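Local coordinates for adenylosuccinate lyase (Francisella tularensis subsp. tularensis SCHU S4, PDB 4EEI), which probably catalyses two fumarate-releasing steps of purine biosynthesis, splitting adenylosuccinate into AMP and fumarate and cleaving the corresponding succinylated imidazole carboxamide ribotide, at residues A101-I106 / Q212-D217; R218-I223 / S289-N294. One frame throughout, in Å; residues are numbered along the deposited sequence. Where two conformers were deposited one is given.

Interaction 1. Residues A101-I106 / Q212-D217. With AMP (adenosine monophosphate), chain O.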
loop_
_atom_site.group_PDB
_atom_site.type_symbol
_atom_site.label_atom_id
_atom_site.label_comp_id
_atom_site.label_asym_id
_atom_site.label_seq_id
_atom_site.Cartn_x
_atom_site.Cartn_y
_atom_site.Cartn_z
ATOM N N ALA B 101 2.159 9.332 27.118
ATOM C CA ALA B 101 0.720 9.292 27.324
ATOM C C ALA B 101 0.060 8.517 26.190
ATOM O O ALA B 101 -0.933 7.822 26.400
ATOM C CB ALA B 101 0.148 10.700 27.439
ATOM N N LEU B 102 0.613 8.630 24.987
ATOM C CA LEU B 102 0.071 7.895 23.841
ATOM C C LEU B 102 0.188 6.396 24.084
ATOM O O LEU B 102 -0.699 5.634 23.718
ATOM C CB LEU B 102 0.820 8.284 22.566
ATOM C CG LEU B 102 0.449 7.558 21.281
ATOM C CD1 LEU B 102 -1.028 7.746 20.986
ATOM C CD2 LEU B 102 1.283 8.104 20.134
ATOM N N SER B 103 1.279 5.974 24.719
ATOM C CA SER B 103 1.441 4.557 25.050
ATOM C C SER B 103 0.350 4.084 25.984
ATOM O O SER B 103 -0.087 2.936 25.894
ATOM C CB SER B 103 2.802 4.284 25.681
ATOM O OG SER B 103 3.826 4.452 24.723
ATOM N N LEU B 104 -0.075 4.957 26.897
ATOM C CA LEU B 104 -1.143 4.602 27.825
ATOM C C LEU B 104 -2.477 4.445 27.085
ATOM O O LEU B 104 -3.254 3.533 27.381
ATOM C CB LEU B 104 -1.266 5.634 28.951
ATOM C CG LEU B 104 -0.019 5.981 29.772
ATOM C CD1 LEU B 104 -0.365 6.942 30.894
ATOM C CD2 LEU B 104 0.637 4.730 30.337
ATOM N N GLN B 105 -2.744 5.325 26.123
ATOM C CA GLN B 105 -3.948 5.189 25.300
ATOM C C GLN B 105 -3.910 3.913 24.469
ATOM O O GLN B 105 -4.917 3.211 24.356
ATOM C CB GLN B 105 -4.109 6.396 24.371
ATOM C CG GLN B 105 -4.498 7.679 25.080
ATOM C CD GLN B 105 -4.470 8.864 24.147
ATOM O OE1 GLN B 105 -3.401 9.293 23.709
ATOM N NE2 GLN B 105 -5.650 9.379 23.805
ATOM N N ILE B 106 -2.758 3.616 23.878
ATOM C CA ILE B 106 -2.629 2.403 23.077
ATOM C C ILE B 106 -2.804 1.159 23.961
ATOM O O ILE B 106 -3.455 0.191 23.579
ATOM C CB ILE B 106 -1.280 2.352 22.331
ATOM C CG1 ILE B 106 -1.206 3.470 21.283
ATOM C CG2 ILE B 106 -1.102 1.006 21.656
ATOM C CD1 ILE B 106 0.195 3.621 20.630
ATOM N N GLN B 212 13.974 12.806 20.751
ATOM C CA GLN B 212 12.907 13.637 21.266
ATOM C C GLN B 212 11.699 12.725 21.441
ATOM O O GLN B 212 10.909 12.890 22.367
ATOM C CB GLN B 212 12.583 14.785 20.312
ATOM C CG GLN B 212 11.509 15.724 20.838
ATOM C CD GLN B 212 11.588 17.107 20.226
ATOM O OE1 GLN B 212 10.813 17.448 19.336
ATOM N NE2 GLN B 212 12.529 17.914 20.704
ATOM N N VAL B 213 11.557 11.775 20.521
ATOM C CA VAL B 213 10.376 10.926 20.450
ATOM C C VAL B 213 10.715 9.473 20.768
ATOM O O VAL B 213 11.881 9.082 20.766
ATOM C CB VAL B 213 9.717 10.990 19.061
ATOM C CG1 VAL B 213 9.202 12.393 18.783
ATOM C CG2 VAL B 213 10.703 10.554 17.988
ATOM N N ILE B 214 9.684 8.681 21.038
ATOM C CA ILE B 214 9.810 7.227 21.051
ATOM C C ILE B 214 9.780 6.789 19.592
ATOM O O ILE B 214 8.986 7.322 18.811
ATOM C CB ILE B 214 8.631 6.620 21.821
ATOM C CG1 ILE B 214 8.854 6.792 23.330
ATOM C CG2 ILE B 214 8.419 5.154 21.465
ATOM C CD1 ILE B 214 7.712 6.265 24.185
ATOM N N PRO B 215 10.655 5.843 19.200
ATOM C CA PRO B 215 10.715 5.481 17.772
ATOM C C PRO B 215 9.414 4.848 17.277
ATOM O O PRO B 215 8.759 4.092 18.006
ATOM C CB PRO B 215 11.886 4.481 17.696
ATOM C CG PRO B 215 12.051 3.968 19.118
ATOM C CD PRO B 215 11.666 5.124 20.004
ATOM N N ARG B 216 9.039 5.163 16.042
ATOM C CA ARG B 216 7.705 4.813 15.559
ATOM C C ARG B 216 7.550 3.377 15.090
ATOM O O ARG B 216 6.447 2.977 14.701
ATOM C CB ARG B 216 7.257 5.794 14.467
ATOM C CG ARG B 216 6.120 6.723 14.911
ATOM C CD ARG B 216 6.489 7.495 16.177
ATOM N NE ARG B 216 5.336 8.193 16.762
ATOM C CZ ARG B 216 5.361 8.818 17.935
ATOM N NH1 ARG B 216 6.475 8.832 18.655
ATOM N NH2 ARG B 216 4.279 9.431 18.386
ATOM N N ASP B 217 8.624 2.589 15.145
ATOM C CA ASP B 217 8.536 1.190 14.711
ATOM C C ASP B 217 7.766 0.309 15.695
ATOM O O ASP B 217 7.327 -0.798 15.345
ATOM C CB ASP B 217 9.924 0.592 14.425
ATOM C CG ASP B 217 10.773 0.439 15.686
ATOM O OD1 ASP B 217 10.887 -0.695 16.215
ATOM O OD2 ASP B 217 11.336 1.457 16.134
HETATM P P AMP O . -0.188 18.816 14.366
HETATM O O1P AMP O . -1.540 19.346 13.963
HETATM O O2P AMP O . 0.836 18.821 13.260
HETATM O O3P AMP O . -0.234 17.540 15.165
HETATM O "O5'" AMP O . 0.362 19.907 15.413
HETATM C "C5'" AMP O . 1.526 19.642 16.196
HETATM C "C4'" AMP O . 1.548 20.569 17.405
HETATM O "O4'" AMP O . 2.710 20.316 18.199
HETATM C "C3'" AMP O . 1.604 22.028 16.981
HETATM O "O3'" AMP O . 0.638 22.765 17.729
HETATM C "C2'" AMP O . 2.994 22.495 17.354
HETATM O "O2'" AMP O . 2.974 23.843 17.825
HETATM C "C1'" AMP O . 3.404 21.538 18.458
HETATM N N9 AMP O . 4.872 21.328 18.462
HETATM C C8 AMP O . 5.778 22.077 17.810
HETATM N N7 AMP O . 7.034 21.619 18.028
HETATM C C5 AMP O . 6.940 20.553 18.841
HETATM C C6 AMP O . 7.885 19.598 19.463
HETATM N N6 AMP O . 9.218 19.700 19.252
HETATM N N1 AMP O . 7.368 18.627 20.246
HETATM C C2 AMP O . 6.045 18.518 20.462
HETATM N N3 AMP O . 5.131 19.347 19.930
HETATM C C4 AMP O . 5.511 20.367 19.125
#
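Helix 94-131 meets the loop that leads into helix 217-244 where L102 and R216 touch: methyl CD2 of L102 lies 3.7 Å from NH2 of R216, approaching the guanidinium group obliquely. L102 is turned to this side because its CG stands anti to the backbone N (chi1 176°). Beside it, CD1 of I214 comes to 4.3 Å from OG of S103, a loose van der Waals touch; the hydroxyl itself is hydrogen-bonded to the carbonyl O of T177. No hydrogen bond crosses between the two segments.

The R216 side chain bends at chi2 (56°) and folds back over its own loop, where NH1 donates to the carbonyl O of I214 at 2.9 Å. The carbonyl is met in its plane, on a lone pair, and the oxygen lies close to the guanidinium plane. Salt bridges from NH1 to D99 and from NE to E309 add grips that should fix the rotation of the group. D99 also accepts a hydrogen bond from the backbone N of I214, tying arginine and loop to one carboxylate.

Four residues before R216, OE1 of Q212 accepts a hydrogen bond from N6 of AMP at 2.8 Å. R301 donates to the same oxygen, and NE2 donates to the carbonyl O of A183, so both ends of the amide are held. Q212 packs on S140 of the second subunit, while Y5 and N276 of the third bind the same AMP, an arrangement characteristic of the shared active sites of the fumarase/aspartase superfamily.

Interaction 2. Residues R218-I223 / S289-N294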
loop_
_atom_site.group_PDB
_atom_site.type_symbol
_atom_site.label_atom_id
_atom_site.label_comp_id
_atom_site.label_asym_id
_atom_site.label_seq_id
_atom_site.Cartn_x
_atom_site.Cartn_y
_atom_site.Cartn_z
ATOM N N ARG B 218 7.601 0.786 16.926
ATOM C CA ARG B 218 6.798 0.042 17.896
ATOM C C ARG B 218 5.347 0.133 17.478
ATOM O O ARG B 218 4.649 -0.879 17.387
ATOM C CB ARG B 218 6.995 0.595 19.313
ATOM C CG ARG B 218 8.454 0.567 19.774
ATOM C CD ARG B 218 8.584 0.802 21.278
ATOM N NE ARG B 218 9.965 0.595 21.739
ATOM C CZ ARG B 218 10.444 -0.572 22.160
ATOM N NH1 ARG B 218 9.661 -1.646 22.179
ATOM N NH2 ARG B 218 11.700 -0.665 22.575
ATOM N N ILE B 219 4.890 1.350 17.201
ATOM C CA ILE B 219 3.540 1.528 16.681
ATOM C C ILE B 219 3.369 0.769 15.370
ATOM O O ILE B 219 2.349 0.116 15.160
ATOM C CB ILE B 219 3.195 3.014 16.474
ATOM C CG1 ILE B 219 2.924 3.674 17.830
ATOM C CG2 ILE B 219 1.945 3.162 15.587
ATOM C CD1 ILE B 219 2.843 5.198 17.781
ATOM N N ALA B 220 4.363 0.846 14.495
ATOM C CA ALA B 220 4.255 0.190 13.196
ATOM C C ALA B 220 4.154 -1.322 13.355
ATOM O O ALA B 220 3.476 -1.991 12.573
ATOM C CB ALA B 220 5.430 0.560 12.299
ATOM N N LYS B 221 4.837 -1.871 14.353
ATOM C CA LYS B 221 4.784 -3.307 14.565
ATOM C C LYS B 221 3.366 -3.730 14.941
ATOM O O LYS B 221 2.838 -4.706 14.399
ATOM C CB LYS B 221 5.770 -3.741 15.654
ATOM C CG LYS B 221 5.590 -5.213 16.060
ATOM C CD LYS B 221 6.744 -5.715 16.928
ATOM C CE LYS B 221 6.532 -7.173 17.333
ATOM N NZ LYS B 221 7.683 -7.664 18.150
ATOM N N LEU B 222 2.744 -2.987 15.857
ATOM C CA LEU B 222 1.382 -3.282 16.293
ATOM C C LEU B 222 0.396 -3.150 15.139
ATOM O O LEU B 222 -0.464 -4.016 14.944
ATOM C CB LEU B 222 0.966 -2.354 17.443
ATOM C CG LEU B 222 -0.492 -2.476 17.909
ATOM C CD1 LEU B 222 -0.811 -3.891 18.370
ATOM C CD2 LEU B 222 -0.798 -1.487 19.029
ATOM N N ILE B 223 0.515 -2.063 14.383
ATOM C CA ILE B 223 -0.352 -1.845 13.227
ATOM C C ILE B 223 -0.171 -2.949 12.178
ATOM O O ILE B 223 -1.136 -3.344 11.515
ATOM C CB ILE B 223 -0.118 -0.438 12.632
ATOM C CG1 ILE B 223 -0.404 0.622 13.698
ATOM C CG2 ILE B 223 -0.978 -0.202 11.392
ATOM C CD1 ILE B 223 -1.837 0.634 14.194
ATOM N N SER B 289 0.726 0.998 5.676
ATOM C CA SER B 289 1.695 1.845 4.982
ATOM C C SER B 289 1.912 3.176 5.705
ATOM O O SER B 289 3.027 3.688 5.746
ATOM C CB SER B 289 1.248 2.103 3.547
ATOM O OG SER B 289 0.044 2.840 3.535
ATOM N N ILE B 290 0.849 3.742 6.268
ATOM C CA ILE B 290 0.983 4.985 7.028
ATOM C C ILE B 290 1.952 4.778 8.193
ATOM O O ILE B 290 2.871 5.579 8.407
ATOM C CB ILE B 290 -0.370 5.483 7.596
ATOM C CG1 ILE B 290 -1.407 5.627 6.483
ATOM C CG2 ILE B 290 -0.186 6.815 8.277
ATOM C CD1 ILE B 290 -2.849 5.897 7.006
ATOM N N ALA B 291 1.759 3.685 8.923
ATOM C CA ALA B 291 2.581 3.397 10.092
ATOM C C ALA B 291 4.029 3.211 9.694
ATOM O O ALA B 291 4.930 3.688 10.389
ATOM C CB ALA B 291 2.080 2.166 10.804
ATOM N N LEU B 292 4.260 2.510 8.583
ATOM C CA LEU B 292 5.632 2.239 8.131
ATOM C C LEU B 292 6.326 3.529 7.704
ATOM O O LEU B 292 7.507 3.758 8.022
ATOM C CB LEU B 292 5.630 1.240 6.967
ATOM C CG LEU B 292 5.198 -0.187 7.319
ATOM C CD1 LEU B 292 5.113 -1.038 6.055
ATOM C CD2 LEU B 292 6.201 -0.800 8.298
ATOM N N GLU B 293 5.598 4.371 6.971
ATOM C CA GLU B 293 6.153 5.665 6.545
ATOM C C GLU B 293 6.419 6.604 7.726
ATOM O O GLU B 293 7.394 7.362 7.712
ATOM C CB GLU B 293 5.241 6.331 5.507
ATOM C CG GLU B 293 5.174 5.553 4.190
ATOM C CD GLU B 293 4.208 6.143 3.166
ATOM O OE1 GLU B 293 4.045 7.380 3.122
ATOM O OE2 GLU B 293 3.625 5.356 2.389
ATOM N N ASN B 294 5.556 6.565 8.736
ATOM C CA ASN B 294 5.747 7.375 9.945
ATOM C C ASN B 294 7.028 7.060 10.712
ATOM O O ASN B 294 7.433 7.835 11.586
ATOM C CB ASN B 294 4.554 7.237 10.896
ATOM C CG ASN B 294 3.375 8.109 10.499
ATOM O OD1 ASN B 294 3.491 8.991 9.644
ATOM N ND2 ASN B 294 2.230 7.880 11.145
#
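Helices 217-244 and 272-293 run antiparallel here: the axes of segments 218-223 and 289-293 pass 8.5 Å apart with a signed crossing angle of -162°, and A220 and A291 face each other with CA atoms 4.8 Å apart. Such long, nearly antiparallel helices form the central bundle of the fumarase/aspartase superfamily, whose tetramer is built round a core of helices from all four subunits.

Small side chains let the backbones come this close. The methyl of A291 points at the opposing helix, between A220 and I223, with its CB 3.8 Å from CA of A220. In return, CB of A220 rests 3.7 Å from the carbonyl O of A291, as a van der Waals contact against the peptide, and the two alanine methyls are 4.0 Å apart. L292 starts off to one side of the interface, but its end swings back and brings CD2 to 4.3 Å from CB of A220.

No hydrogen bond joins the two segments. Beyond them, L228 of the second subunit packs against both A220 and L292, while Y312 of helix 304-333 touches A291, so the pair is bordered by its own chain and by a neighbouring subunit.

At the other edge of the alanine contact, I223 places CG2 anti to the backbone N and CG1 beside it (chi1 -59°), so that CB and CG2 are each 3.9 Å from CB of A291.

How the interactions relate
Both contacts are buried and share one continuous stretch of chain: the loop of interaction 1 runs straight into helix 217-244, whose first turns serve interaction 2. They also touch directly. I106 packs on I219 and L222, CD2 of L102 reaches CD1 of I219 at 4.1 Å, and CB of R216 lies against the carbonyl O of N294. Interaction 1, farther from the chain's centre, sets methyl groups against a guanidinium and a hydroxyl and extends to the nucleotide pocket. Interaction 2, nearer the centre, is packing of small apolar side chains, with one methyl on a peptide carbonyl, away from the annotated sites, and covers about twice the area.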